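Local coordinates for protein chitooligosaccharide oxidase (Gibberella zeae, PDB 6Y0R) that oxidises the C1 hydroxyl of chitooligosaccharides to the corresponding lactones with a bicovalently bound FAD, passing the electrons to molecular oxygen to give hydrogen peroxide, at residues V118-D123 with T139-Q144; Y235-L240 with S277-Y282; A395-D400 with W462-A467. All coordinates share one frame; numbering follows the deposited sequence.

Contact 1 of 3, residues V118-D123 with T139-Q144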
ATOM      1  N   VAL A 118      -1.051  17.825  -9.028  1.00 19.80           N
ATOM      2  CA  VAL A 118       0.340  17.663  -8.559  1.00 20.62           C
ATOM      3  C   VAL A 118       1.056  18.977  -8.821  1.00 21.67           C
ATOM      4  O   VAL A 118       1.154  19.354 -10.033  1.00 23.54           O
ATOM      5  CB  VAL A 118       1.034  16.522  -9.319  1.00 19.60           C
ATOM      6  CG1 VAL A 118       2.476  16.384  -8.860  1.00 21.72           C
ATOM      7  CG2 VAL A 118       0.267  15.224  -9.232  1.00 21.15           C
ATOM      8  N   LYS A 119       1.590  19.612  -7.788  1.00 21.83           N
ATOM      9  CA  LYS A 119       2.291  20.921  -7.917  1.00 24.78           C
ATOM     10  C   LYS A 119       3.686  20.830  -7.328  1.00 23.27           C
ATOM     11  O   LYS A 119       3.838  20.799  -6.092  1.00 24.17           O
ATOM     12  CB  LYS A 119       1.457  22.018  -7.245  1.00 25.66           C
ATOM     13  CG  LYS A 119       0.094  22.263  -7.871  1.00 29.90           C
ATOM     14  CD  LYS A 119      -0.675  23.372  -7.167  1.00 35.45           C
ATOM     15  CE  LYS A 119      -2.084  23.545  -7.700  1.00 40.54           C
ATOM     16  NZ  LYS A 119      -2.877  24.441  -6.812  1.00 47.10           N
ATOM     17  N   LEU A 120       4.637  20.949  -8.087  1.00 23.42           N
ATOM     18  CA  LEU A 120       6.038  20.936  -7.638  1.00 23.97           C
ATOM     19  C   LEU A 120       6.528  22.374  -7.566  1.00 27.15           C
ATOM     20  O   LEU A 120       6.415  23.083  -8.595  1.00 26.67           O
ATOM     21  CB  LEU A 120       6.861  20.158  -8.661  1.00 24.68           C
ATOM     22  CG  LEU A 120       8.365  20.038  -8.494  1.00 31.02           C
ATOM     23  CD1 LEU A 120       8.723  19.293  -7.231  1.00 26.74           C
ATOM     24  CD2 LEU A 120       9.157  19.525  -9.692  1.00 26.62           C
ATOM     25  N   ALA A 121       7.194  22.615  -6.513  1.00 27.50           N
ATOM     26  CA  ALA A 121       7.742  23.965  -6.217  1.00 30.34           C
ATOM     27  C   ALA A 121       9.240  23.985  -6.518  1.00 32.60           C
ATOM     28  O   ALA A 121       9.876  22.909  -6.627  1.00 28.85           O
ATOM     29  CB  ALA A 121       7.436  24.326  -4.783  1.00 30.72           C
ATOM     30  N   LYS A 122       9.818  25.180  -6.641  1.00 36.74           N
ATOM     31  CA  LYS A 122      11.233  25.317  -7.047  1.00 38.07           C
ATOM     32  C   LYS A 122      12.157  24.740  -5.970  1.00 35.62           C
ATOM     33  O   LYS A 122      13.233  24.288  -6.334  1.00 36.02           O
ATOM     34  CB  LYS A 122      11.542  26.778  -7.383  1.00 43.20           C
ATOM     35  CG  LYS A 122      11.023  27.206  -8.751  1.00 52.92           C
ATOM     36  CD  LYS A 122      11.896  28.225  -9.481  1.00 63.32           C
ATOM     37  CE  LYS A 122      11.789  28.132 -10.992  1.00 68.93           C
ATOM     38  NZ  LYS A 122      12.537  29.228 -11.654  1.00 72.91           N
ATOM     39  N   ASP A 123      11.737  24.667  -4.707  1.00 33.05           N
ATOM     40  CA  ASP A 123      12.611  24.128  -3.635  1.00 31.52           C
ATOM     41  C   ASP A 123      12.545  22.586  -3.564  1.00 30.55           C
ATOM     42  O   ASP A 123      13.177  22.034  -2.659  1.00 30.16           O
ATOM     43  CB  ASP A 123      12.284  24.785  -2.294  1.00 35.64           C
ATOM     44  CG  ASP A 123      10.890  24.499  -1.775  1.00 36.49           C
ATOM     45  OD1 ASP A 123      10.168  23.747  -2.435  1.00 30.83           O
ATOM     46  OD2 ASP A 123      10.557  25.017  -0.696  1.00 39.41           O
ATOM     47  N   THR A 139       4.423  10.888 -13.441  1.00 17.21           N
ATOM     48  CA  THR A 139       4.489  11.598 -14.748  1.00 17.90           C
ATOM     49  C   THR A 139       4.673  13.098 -14.494  1.00 19.36           C
ATOM     50  O   THR A 139       5.546  13.761 -15.122  1.00 19.92           O
ATOM     51  CB  THR A 139       3.245  11.299 -15.588  1.00 19.74           C
ATOM     52  OG1 THR A 139       3.260   9.895 -15.851  1.00 19.68           O
ATOM     53  CG2 THR A 139       3.238  12.049 -16.902  1.00 21.91           C
ATOM     54  N   GLU A 140       3.862  13.669 -13.607  1.00 19.72           N
ATOM     55  CA  GLU A 140       3.884  15.128 -13.330  1.00 19.53           C
ATOM     56  C   GLU A 140       5.179  15.534 -12.655  1.00 21.06           C
ATOM     57  O   GLU A 140       5.749  16.547 -13.031  1.00 21.19           O
ATOM     58  CB  GLU A 140       2.691  15.573 -12.480  1.00 21.70           C
ATOM     59  CG  GLU A 140       1.397  15.594 -13.267  1.00 24.54           C
ATOM     60  CD  GLU A 140       1.307  16.695 -14.318  1.00 30.75           C
ATOM     61  OE1 GLU A 140       2.086  17.642 -14.233  1.00 27.84           O
ATOM     62  OE2 GLU A 140       0.432  16.594 -15.214  1.00 32.59           O
ATOM     63  N   LEU A 141       5.677  14.791 -11.670  1.00 19.11           N
ATOM     64  CA  LEU A 141       6.917  15.210 -11.001  1.00 18.33           C
ATOM     65  C   LEU A 141       8.082  15.100 -11.984  1.00 18.79           C
ATOM     66  O   LEU A 141       9.000  15.916 -11.913  1.00 19.26           O
ATOM     67  CB  LEU A 141       7.146  14.373  -9.742  1.00 19.69           C
ATOM     68  CG  LEU A 141       6.123  14.588  -8.638  1.00 19.52           C
ATOM     69  CD1 LEU A 141       6.502  13.709  -7.445  1.00 20.69           C
ATOM     70  CD2 LEU A 141       6.019  16.058  -8.203  1.00 20.16           C
ATOM     71  N   TRP A 142       8.083  14.060 -12.798  1.00 18.40           N
ATOM     72  CA  TRP A 142       9.142  13.850 -13.814  1.00 18.08           C
ATOM     73  C   TRP A 142       9.110  15.024 -14.801  1.00 18.53           C
ATOM     74  O   TRP A 142      10.170  15.636 -15.034  1.00 19.65           O
ATOM     75  CB  TRP A 142       8.922  12.522 -14.518  1.00 17.95           C
ATOM     76  CG  TRP A 142       9.864  12.278 -15.656  1.00 17.62           C
ATOM     77  CD1 TRP A 142       9.521  12.311 -16.969  1.00 18.56           C
ATOM     78  CD2 TRP A 142      11.236  11.859 -15.595  1.00 17.48           C
ATOM     79  NE1 TRP A 142      10.594  11.969 -17.737  1.00 18.85           N
ATOM     80  CE2 TRP A 142      11.654  11.667 -16.924  1.00 17.05           C
ATOM     81  CE3 TRP A 142      12.154  11.633 -14.572  1.00 17.29           C
ATOM     82  CZ2 TRP A 142      12.966  11.324 -17.233  1.00 18.12           C
ATOM     83  CZ3 TRP A 142      13.444  11.267 -14.876  1.00 18.69           C
ATOM     84  CH2 TRP A 142      13.843  11.084 -16.198  1.00 18.09           C
ATOM     85  N   ASN A 143       7.950  15.332 -15.328  1.00 20.98           N
ATOM     86  CA  ASN A 143       7.857  16.352 -16.414  1.00 23.70           C
ATOM     87  C   ASN A 143       8.072  17.750 -15.819  1.00 23.25           C
ATOM     88  O   ASN A 143       8.770  18.578 -16.437  1.00 22.37           O
ATOM     89  CB  ASN A 143       6.521  16.261 -17.125  1.00 21.19           C
ATOM     90  CG  ASN A 143       6.346  15.018 -17.969  1.00 22.55           C
ATOM     91  OD1 ASN A 143       7.316  14.380 -18.361  1.00 28.27           O
ATOM     92  ND2 ASN A 143       5.120  14.735 -18.358  1.00 26.40           N
ATOM     93  N   GLN A 144       7.565  18.042 -14.630  1.00 22.85           N
ATOM     94  CA  GLN A 144       7.671  19.410 -14.050  1.00 22.09           C
ATOM     95  C   GLN A 144       9.118  19.708 -13.640  1.00 25.42           C
ATOM     96  O   GLN A 144       9.539  20.885 -13.745  1.00 27.24           O
ATOM     97  CB  GLN A 144       6.705  19.597 -12.873  1.00 22.79           C
ATOM     98  CG  GLN A 144       5.243  19.694 -13.280  1.00 23.35           C
ATOM     99  CD  GLN A 144       4.333  19.918 -12.097  1.00 22.95           C
ATOM    100  OE1 GLN A 144       4.671  20.666 -11.181  1.00 25.02           O
ATOM    101  NE2 GLN A 144       3.210  19.218 -12.076  1.00 24.61           N
TER

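Contact 2 of 3, residues Y235-L240 with S277-Y282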
ATOM      1  N   TYR A 235      16.717  -1.968 -13.636  1.00 17.41           N
ATOM      2  CA  TYR A 235      15.817  -3.061 -13.200  1.00 16.77           C
ATOM      3  C   TYR A 235      16.516  -4.353 -13.536  1.00 16.52           C
ATOM      4  O   TYR A 235      17.342  -4.411 -14.473  1.00 17.31           O
ATOM      5  CB  TYR A 235      14.417  -2.950 -13.776  1.00 16.76           C
ATOM      6  CG  TYR A 235      14.294  -3.022 -15.264  1.00 18.58           C
ATOM      7  CD1 TYR A 235      14.257  -4.243 -15.905  1.00 19.09           C
ATOM      8  CD2 TYR A 235      14.041  -1.866 -15.990  1.00 20.21           C
ATOM      9  CE1 TYR A 235      14.028  -4.315 -17.273  1.00 20.28           C
ATOM     10  CE2 TYR A 235      13.822  -1.929 -17.357  1.00 20.59           C
ATOM     11  CZ  TYR A 235      13.851  -3.154 -18.001  1.00 24.30           C
ATOM     12  OH  TYR A 235      13.633  -3.257 -19.361  1.00 27.67           O
ATOM     13  N   PHE A 236      16.235  -5.384 -12.754  1.00 15.08           N
ATOM     14  CA  PHE A 236      16.926  -6.664 -12.951  1.00 15.90           C
ATOM     15  C   PHE A 236      16.025  -7.810 -12.515  1.00 16.54           C
ATOM     16  O   PHE A 236      15.072  -7.634 -11.778  1.00 15.72           O
ATOM     17  CB  PHE A 236      18.256  -6.711 -12.212  1.00 16.97           C
ATOM     18  CG  PHE A 236      18.193  -6.597 -10.710  1.00 16.66           C
ATOM     19  CD1 PHE A 236      18.226  -5.362 -10.080  1.00 16.54           C
ATOM     20  CD2 PHE A 236      18.078  -7.744  -9.927  1.00 17.52           C
ATOM     21  CE1 PHE A 236      18.156  -5.273  -8.699  1.00 16.89           C
ATOM     22  CE2 PHE A 236      18.012  -7.648  -8.544  1.00 17.22           C
ATOM     23  CZ  PHE A 236      18.048  -6.407  -7.936  1.00 16.60           C
ATOM     24  N   ASP A 237      16.363  -8.979 -13.046  1.00 15.78           N
ATOM     25  CA  ASP A 237      15.660 -10.243 -12.774  1.00 18.48           C
ATOM     26  C   ASP A 237      16.683 -11.363 -12.719  1.00 18.20           C
ATOM     27  O   ASP A 237      17.685 -11.318 -13.466  1.00 18.69           O
ATOM     28  CB  ASP A 237      14.586 -10.487 -13.832  1.00 21.07           C
ATOM     29  CG  ASP A 237      13.475  -9.447 -13.793  1.00 27.78           C
ATOM     30  OD1 ASP A 237      12.548  -9.584 -12.923  1.00 33.75           O
ATOM     31  OD2 ASP A 237      13.596  -8.439 -14.541  1.00 29.68           O
ATOM     32  N   ILE A 238      16.409 -12.331 -11.863  1.00 18.26           N
ATOM     33  CA  ILE A 238      17.205 -13.580 -11.766  1.00 19.54           C
ATOM     34  C   ILE A 238      16.231 -14.742 -11.816  1.00 18.76           C
ATOM     35  O   ILE A 238      15.450 -14.928 -10.868  1.00 19.17           O
ATOM     36  CB  ILE A 238      18.084 -13.649 -10.512  1.00 19.69           C
ATOM     37  CG1 ILE A 238      18.855 -12.357 -10.260  1.00 19.72           C
ATOM     38  CG2 ILE A 238      19.031 -14.815 -10.658  1.00 19.64           C
ATOM     39  CD1 ILE A 238      19.668 -12.358  -9.009  1.00 23.22           C
ATOM     40  N   GLY A 239      16.307 -15.511 -12.907  1.00 18.79           N
ATOM     41  CA  GLY A 239      15.513 -16.723 -13.085  1.00 20.03           C
ATOM     42  C   GLY A 239      16.153 -17.835 -12.295  1.00 20.96           C
ATOM     43  O   GLY A 239      17.377 -17.918 -12.276  1.00 23.59           O
ATOM     44  N   LEU A 240      15.341 -18.619 -11.619  1.00 20.42           N
ATOM     45  CA  LEU A 240      15.827 -19.681 -10.721  1.00 20.42           C
ATOM     46  C   LEU A 240      15.163 -20.999 -11.103  1.00 22.11           C
ATOM     47  O   LEU A 240      14.031 -20.976 -11.578  1.00 23.51           O
ATOM     48  CB  LEU A 240      15.543 -19.337  -9.257  1.00 30.00           C
ATOM     49  CG  LEU A 240      16.291 -18.128  -8.688  1.00 30.00           C
ATOM     50  CD1 LEU A 240      15.807 -17.813  -7.281  1.00 30.00           C
ATOM     51  CD2 LEU A 240      17.792 -18.369  -8.702  1.00 30.00           C
ATOM     52  N   SER A 277      11.702 -16.529  -8.566  1.00 16.51           N
ATOM     53  CA  SER A 277      12.409 -15.543  -9.403  1.00 18.19           C
ATOM     54  C   SER A 277      12.694 -14.309  -8.567  1.00 18.52           C
ATOM     55  O   SER A 277      11.829 -13.935  -7.779  1.00 21.40           O
ATOM     56  CB  SER A 277      11.605 -15.173 -10.631  1.00 21.21           C
ATOM     57  OG  SER A 277      12.367 -14.307 -11.457  1.00 30.45           O
ATOM     58  N   VAL A 278      13.860 -13.707  -8.752  1.00 16.29           N
ATOM     59  CA  VAL A 278      14.219 -12.435  -8.097  1.00 16.19           C
ATOM     60  C   VAL A 278      13.893 -11.290  -9.051  1.00 17.44           C
ATOM     61  O   VAL A 278      14.157 -11.409 -10.268  1.00 17.74           O
ATOM     62  CB  VAL A 278      15.690 -12.423  -7.674  1.00 16.00           C
ATOM     63  CG1 VAL A 278      16.078 -11.054  -7.180  1.00 17.63           C
ATOM     64  CG2 VAL A 278      15.985 -13.494  -6.650  1.00 17.65           C
ATOM     65  N   ASP A 279      13.299 -10.206  -8.546  1.00 15.90           N
ATOM     66  CA  ASP A 279      13.216  -8.957  -9.348  1.00 18.73           C
ATOM     67  C   ASP A 279      13.526  -7.777  -8.447  1.00 17.99           C
ATOM     68  O   ASP A 279      13.267  -7.822  -7.244  1.00 16.99           O
ATOM     69  CB  ASP A 279      11.902  -8.773 -10.087  1.00 25.47           C
ATOM     70  CG  ASP A 279      10.797  -8.421  -9.176  1.00 30.94           C
ATOM     71  OD1 ASP A 279      10.213  -9.381  -8.614  1.00 39.67           O
ATOM     72  OD2 ASP A 279      10.517  -7.173  -9.060  1.00 38.41           O
ATOM     73  N   GLY A 280      14.119  -6.739  -9.019  1.00 15.60           N
ATOM     74  CA  GLY A 280      14.457  -5.583  -8.200  1.00 14.63           C
ATOM     75  C   GLY A 280      14.875  -4.404  -9.041  1.00 13.85           C
ATOM     76  O   GLY A 280      14.846  -4.485 -10.292  1.00 14.80           O
ATOM     77  N   ALA A 281      15.295  -3.352  -8.363  1.00 15.42           N
ATOM     78  CA  ALA A 281      15.834  -2.142  -9.010  1.00 15.23           C
ATOM     79  C   ALA A 281      17.067  -1.678  -8.262  1.00 15.84           C
ATOM     80  O   ALA A 281      17.137  -1.788  -7.054  1.00 15.41           O
ATOM     81  CB  ALA A 281      14.829  -1.033  -9.058  1.00 15.38           C
ATOM     82  N   TYR A 282      18.000  -1.100  -9.024  1.00 14.66           N
ATOM     83  CA  TYR A 282      19.294  -0.645  -8.486  1.00 15.06           C
ATOM     84  C   TYR A 282      19.519   0.805  -8.939  1.00 15.54           C
ATOM     85  O   TYR A 282      19.526   1.082 -10.147  1.00 16.82           O
ATOM     86  CB  TYR A 282      20.402  -1.556  -8.989  1.00 16.40           C
ATOM     87  CG  TYR A 282      21.790  -1.098  -8.616  1.00 19.07           C
ATOM     88  CD1 TYR A 282      22.303  -1.395  -7.364  1.00 19.69           C
ATOM     89  CD2 TYR A 282      22.590  -0.425  -9.519  1.00 20.24           C
ATOM     90  CE1 TYR A 282      23.577  -1.001  -6.978  1.00 22.89           C
ATOM     91  CE2 TYR A 282      23.864  -0.015  -9.143  1.00 22.88           C
ATOM     92  CZ  TYR A 282      24.361  -0.315  -7.889  1.00 23.00           C
ATOM     93  OH  TYR A 282      25.621   0.091  -7.522  1.00 25.72           O
TER
HETATM   94  O   HOH W   1      11.844 -11.869 -12.157  1.00 35.93           O

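Contact 3 of 3, residues A395-D400 with W462-A467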
ATOM      1  N   ALA A 395       3.066   6.391  12.784  1.00 17.92           N
ATOM      2  CA  ALA A 395       2.053   5.335  13.041  1.00 17.60           C
ATOM      3  C   ALA A 395       2.473   4.026  12.363  1.00 18.02           C
ATOM      4  O   ALA A 395       2.070   2.953  12.834  1.00 15.17           O
ATOM      5  CB  ALA A 395       0.713   5.810  12.562  1.00 17.65           C
ATOM      6  N   TYR A 396       3.302   4.053  11.311  1.00 16.15           N
ATOM      7  CA  TYR A 396       3.791   2.835  10.620  1.00 17.29           C
ATOM      8  C   TYR A 396       4.764   2.099  11.555  1.00 18.12           C
ATOM      9  O   TYR A 396       5.897   2.589  11.859  1.00 17.93           O
ATOM     10  CB  TYR A 396       4.462   3.184   9.290  1.00 16.98           C
ATOM     11  CG  TYR A 396       4.864   1.973   8.505  1.00 18.30           C
ATOM     12  CD1 TYR A 396       6.072   1.336   8.720  1.00 18.18           C
ATOM     13  CD2 TYR A 396       3.996   1.448   7.568  1.00 20.54           C
ATOM     14  CE1 TYR A 396       6.425   0.205   8.010  1.00 21.48           C
ATOM     15  CE2 TYR A 396       4.329   0.312   6.856  1.00 23.12           C
ATOM     16  CZ  TYR A 396       5.545  -0.309   7.076  1.00 27.01           C
ATOM     17  OH  TYR A 396       5.886  -1.419   6.355  1.00 38.08           O
ATOM     18  N   VAL A 397       4.357   0.946  12.053  1.00 17.18           N
ATOM     19  CA  VAL A 397       5.081   0.301  13.168  1.00 16.80           C
ATOM     20  C   VAL A 397       6.186  -0.640  12.684  1.00 16.93           C
ATOM     21  O   VAL A 397       7.105  -0.900  13.471  1.00 18.33           O
ATOM     22  CB  VAL A 397       4.088  -0.395  14.102  1.00 16.42           C
ATOM     23  CG1 VAL A 397       3.632  -1.733  13.554  1.00 15.78           C
ATOM     24  CG2 VAL A 397       4.676  -0.563  15.503  1.00 18.70           C
ATOM     25  N   HIS A 398       6.105  -1.210  11.483  1.00 15.40           N
ATOM     26  CA  HIS A 398       6.921  -2.382  11.078  1.00 16.05           C
ATOM     27  C   HIS A 398       8.305  -1.918  10.599  1.00 18.07           C
ATOM     28  O   HIS A 398       8.684  -2.163   9.432  1.00 18.06           O
ATOM     29  CB  HIS A 398       6.150  -3.233  10.060  1.00 18.59           C
ATOM     30  CG  HIS A 398       4.877  -3.785  10.603  1.00 18.45           C
ATOM     31  ND1 HIS A 398       4.820  -4.493  11.800  1.00 20.93           N
ATOM     32  CD2 HIS A 398       3.620  -3.804  10.081  1.00 20.02           C
ATOM     33  CE1 HIS A 398       3.547  -4.832  12.005  1.00 20.92           C
ATOM     34  NE2 HIS A 398       2.813  -4.432  10.989  1.00 19.46           N
ATOM     35  N   ARG A 399       9.021  -1.237  11.482  1.00 18.45           N
ATOM     36  CA  ARG A 399      10.378  -0.698  11.188  1.00 17.88           C
ATOM     37  C   ARG A 399      11.464  -1.684  11.630  1.00 20.92           C
ATOM     38  O   ARG A 399      12.665  -1.483  11.260  1.00 22.58           O
ATOM     39  CB  ARG A 399      10.539   0.600  11.974  1.00 16.41           C
ATOM     40  CG  ARG A 399       9.515   1.671  11.651  1.00 16.54           C
ATOM     41  CD  ARG A 399       9.625   2.206  10.231  1.00 16.18           C
ATOM     42  NE  ARG A 399       8.832   3.398   9.987  1.00 15.92           N
ATOM     43  CZ  ARG A 399       8.818   4.080   8.875  1.00 17.15           C
ATOM     44  NH1 ARG A 399       8.084   5.170   8.796  1.00 17.38           N
ATOM     45  NH2 ARG A 399       9.612   3.702   7.882  1.00 16.63           N
ATOM     46  N   ASP A 400      11.082  -2.654  12.453  1.00 21.10           N
ATOM     47  CA  ASP A 400      11.976  -3.628  13.107  1.00 22.49           C
ATOM     48  C   ASP A 400      12.025  -4.929  12.291  1.00 22.25           C
ATOM     49  O   ASP A 400      12.934  -5.748  12.496  1.00 27.62           O
ATOM     50  CB  ASP A 400      11.482  -3.801  14.554  1.00 26.77           C
ATOM     51  CG  ASP A 400      10.029  -4.319  14.729  1.00 32.71           C
ATOM     52  OD1 ASP A 400       9.075  -3.997  13.914  1.00 19.76           O
ATOM     53  OD2 ASP A 400       9.813  -5.067  15.739  1.00 41.16           O
ATOM     54  N   TRP A 462      -0.756  -2.274  13.297  1.00 15.85           N
ATOM     55  CA  TRP A 462      -0.147  -1.119  14.020  1.00 16.40           C
ATOM     56  C   TRP A 462       0.594  -1.547  15.297  1.00 17.40           C
ATOM     57  O   TRP A 462       1.246  -0.679  15.885  1.00 17.31           O
ATOM     58  CB  TRP A 462      -1.173  -0.021  14.257  1.00 16.01           C
ATOM     59  CG  TRP A 462      -1.712   0.549  12.976  1.00 15.69           C
ATOM     60  CD1 TRP A 462      -1.009   1.261  12.036  1.00 16.54           C
ATOM     61  CD2 TRP A 462      -3.019   0.344  12.427  1.00 15.45           C
ATOM     62  NE1 TRP A 462      -1.833   1.567  10.985  1.00 16.72           N
ATOM     63  CE2 TRP A 462      -3.060   0.985  11.175  1.00 16.55           C
ATOM     64  CE3 TRP A 462      -4.173  -0.292  12.889  1.00 16.01           C
ATOM     65  CZ2 TRP A 462      -4.214   1.043  10.407  1.00 17.33           C
ATOM     66  CZ3 TRP A 462      -5.299  -0.301  12.090  1.00 16.62           C
ATOM     67  CH2 TRP A 462      -5.316   0.359  10.867  1.00 17.68           C
ATOM     68  N   GLY A 463       0.502  -2.816  15.729  1.00 17.46           N
ATOM     69  CA  GLY A 463       1.324  -3.333  16.835  1.00 19.27           C
ATOM     70  C   GLY A 463       1.314  -2.422  18.043  1.00 18.33           C
ATOM     71  O   GLY A 463       0.236  -1.961  18.518  1.00 19.17           O
ATOM     72  N   SER A 464       2.512  -2.107  18.534  1.00 18.94           N
ATOM     73  CA  SER A 464       2.730  -1.332  19.766  1.00 20.67           C
ATOM     74  C   SER A 464       2.284   0.126  19.620  1.00 20.07           C
ATOM     75  O   SER A 464       2.249   0.840  20.636  1.00 20.90           O
ATOM     76  CB  SER A 464       4.183  -1.456  20.166  1.00 22.90           C
ATOM     77  OG  SER A 464       5.023  -1.000  19.125  1.00 25.70           O
ATOM     78  N   ASN A 465       1.921   0.592  18.414  1.00 17.75           N
ATOM     79  CA  ASN A 465       1.415   1.963  18.197  1.00 16.90           C
ATOM     80  C   ASN A 465      -0.091   2.061  18.455  1.00 16.24           C
ATOM     81  O   ASN A 465      -0.618   3.150  18.416  1.00 17.10           O
ATOM     82  CB  ASN A 465       1.748   2.443  16.775  1.00 17.21           C
ATOM     83  CG  ASN A 465       3.194   2.863  16.648  1.00 19.13           C
ATOM     84  OD1 ASN A 465       3.866   3.104  17.662  1.00 19.77           O
ATOM     85  ND2 ASN A 465       3.692   2.900  15.411  1.00 16.81           N
ATOM     86  N   VAL A 466      -0.789   0.956  18.695  1.00 16.56           N
ATOM     87  CA  VAL A 466      -2.270   1.020  18.826  1.00 18.28           C
ATOM     88  C   VAL A 466      -2.665   1.984  19.970  1.00 17.47           C
ATOM     89  O   VAL A 466      -3.584   2.793  19.789  1.00 17.57           O
ATOM     90  CB  VAL A 466      -2.900  -0.381  18.969  1.00 18.46           C
ATOM     91  CG1 VAL A 466      -4.352  -0.282  19.398  1.00 20.47           C
ATOM     92  CG2 VAL A 466      -2.825  -1.184  17.679  1.00 18.62           C
ATOM     93  N   ALA A 467      -2.041   1.891  21.146  1.00 21.00           N
ATOM     94  CA  ALA A 467      -2.459   2.698  22.305  1.00 21.26           C
ATOM     95  C   ALA A 467      -2.405   4.197  21.995  1.00 18.40           C
ATOM     96  O   ALA A 467      -3.405   4.912  22.246  1.00 20.47           O
ATOM     97  CB  ALA A 467      -1.596   2.341  23.511  1.00 22.16           C
TER

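Contact 1 of 3, residues V118-D123 with T139-Q144
Gln144, in the last turn of helix 134-145, reaches the backbone of Val118 and Leu120 where the helix packs against strand 118-120, an alpha/beta layer of the PCMH-type FAD-binding domain. The axes of the strand and the helix segment approach to 8.4 Å and run at 30° to each other, nearly in the same direction.

The polar part is carried by one carboxamide, which bridges two backbone groups of the strand. Its NE2 donates to Val118 O at 2.9 Å and its OE1 accepts from Leu120 N at 3.1 Å. The first bond is close to straight, 169° at the hydrogen, and lies in the amide plane of Gln144, although the donor stands well above the carbonyl plane of Val118. CD of Gln144 lies anti to CA (chi2 -178°), carrying the carboxamide out to the strand; the strand itself pairs with 125-128, Lys119 bonding to Lys127.

The apolar part lies beside this bridge. Val118 CG1, anti to the backbone N, meets Leu141 CD2 at 3.6 Å, the two side chains crossing at about a right angle, while Val118 CB rests on the CB of Glu140 at 3.7 Å. Leu120 and Gln144 slide past each other in opposite directions, with Leu120 CD2 4.0 Å from Gln144 CB. Ile128 and Ala126 of strand 125-128 also touch Val118 and Leu141, respectively.

A carboxylate completes the grip on the amide. The chain of Glu140, one helical turn before Gln144, bends at chi2, and its OE1 accepts from Gln144 NE2 at 2.9 Å. OE1 is met on its anti side, somewhat out of the carboxylate plane; NE2 thus uses one N-H on Val118 O and the other on Glu140 OE1.

Contact 2 of 3, residues Y235-L240 with S277-Y282
Phe236 lays its ring over the backbone of Gly280 on the adjacent antiparallel strand. Gly280 CA stands 3.9 Å from the ring centroid, 22° off the ring normal, a CH-pi contact over the face and offset toward the rim. The chi1 of 62° sets CG between the backbone N and the carbonyl carbon, and the ring ends up nearer the neighbouring strand. With no side chain at Gly280, the ring can lie directly on its CA, Phe236 CZ coming to 3.7 Å from it. Beyond the glycine, Phe236 CE2 meets Val278 CG1 at 4.1 Å.

The ladder is regular. Phe236 with Gly280 and Ile238 with Val278 are hydrogen-bonded pairs, each with two N-H...O bonds, from 2.9 Å for Ile238 N to Val278 O up to 3.1 Å for Gly280 N to Phe236 O. Ile238 and Val278 lie side by side, pointing the same way, their CB atoms 3.9 Å apart.

On the other face Asp237, Ser277 and Asp279 gather toward one end, with Tyr235 and Ala281 at the other. Asp237 OD1 closes on Asp279 CB at 3.0 Å, whereas the two OD1 atoms stay 4.9 Å apart; Asp279 turns its OD2 to Gln268 NE2.

Both strands are interior to a seven-stranded antiparallel sheet. Strand 305-310 flanks 233-239, bonding at Thr306 and Thr308, and strand 265-272 flanks 275-283. Helix 286-300 packs on the sheet face that bears Phe236, through Leu289 and Leu293, while on the other face Met170 touches Asp279 and Ala281, and the ring of Tyr235 stacks with that of His318.

Contact 3 of 3, residues A395-D400 with W462-A467
Val397 presses its branched side chain against the carbonyl of Trp462, with CB 3.4 Å from Trp462 O and both methyl carbons almost as near. At chi1 79°, CG1 sits between its own backbone N and carbonyl carbon; CG2, anti to the backbone N, lies 3.7 Å from Ser464 OG. Trp462 O is already engaged, since it accepts the backbone N-H of Asn465.

The polar link across the contact is Asn465 ND2 to Ala395 O, 3.0 Å long with 160° at the hydrogen. The acceptor lies near the amide plane of Asn465, but the donor stands steeply above the carbonyl plane, 68° out of it. Ala395 O also lies at the edge of the indole, near its plane, 3.6 Å from Trp462 CD1. The same ND2 passes alongside Val397 CB and CG2, as the two side chains slide past each other in opposite directions.

A second shell sets these groups. ND2 of Asn465 also bonds Pro391 O, and Trp462 NE1 is tied to Gly211 O. Gly463, first to leave the helix and positive in phi, turns the chain, and its N lies 4.0 Å from Val397 CG1. On the loop side, Val397 CG1 lies over one face of the His398 ring, whose NE2 bonds Met460 O.

The contact joins the loop between strands 371-378 and 403-411 to the connection between helices 454-462 and 466-476 in the berberine-like region. Helix 203-212 packs alongside, Ala212 touching Ala395 and Trp462, and Leu469 of helix 466-476 meets the same two residues.

The three contacts share no secondary-structure element and do not touch, their centres lying about 30 to 32 Å apart. Contact 3 is the most buried, and its loop comes nearest the FAD, with the Tyr396 side chain about 8 Å away; contacts 1 and 2 are partly buried, farther from the chain centre. Contact 1 belongs to the FAD-binding domain, contact 2 to the large antiparallel sheet, and contact 3 to a junction of loop and helix ends. The chemistry follows: a side-chain amide reads a strand backbone in 118-123 with 139-144, main-chain pairing dominates 235-240 with 277-282, and 395-400 with 462-467 relies on a valine pressed against one carbonyl plus one side-chain amide hydrogen bond.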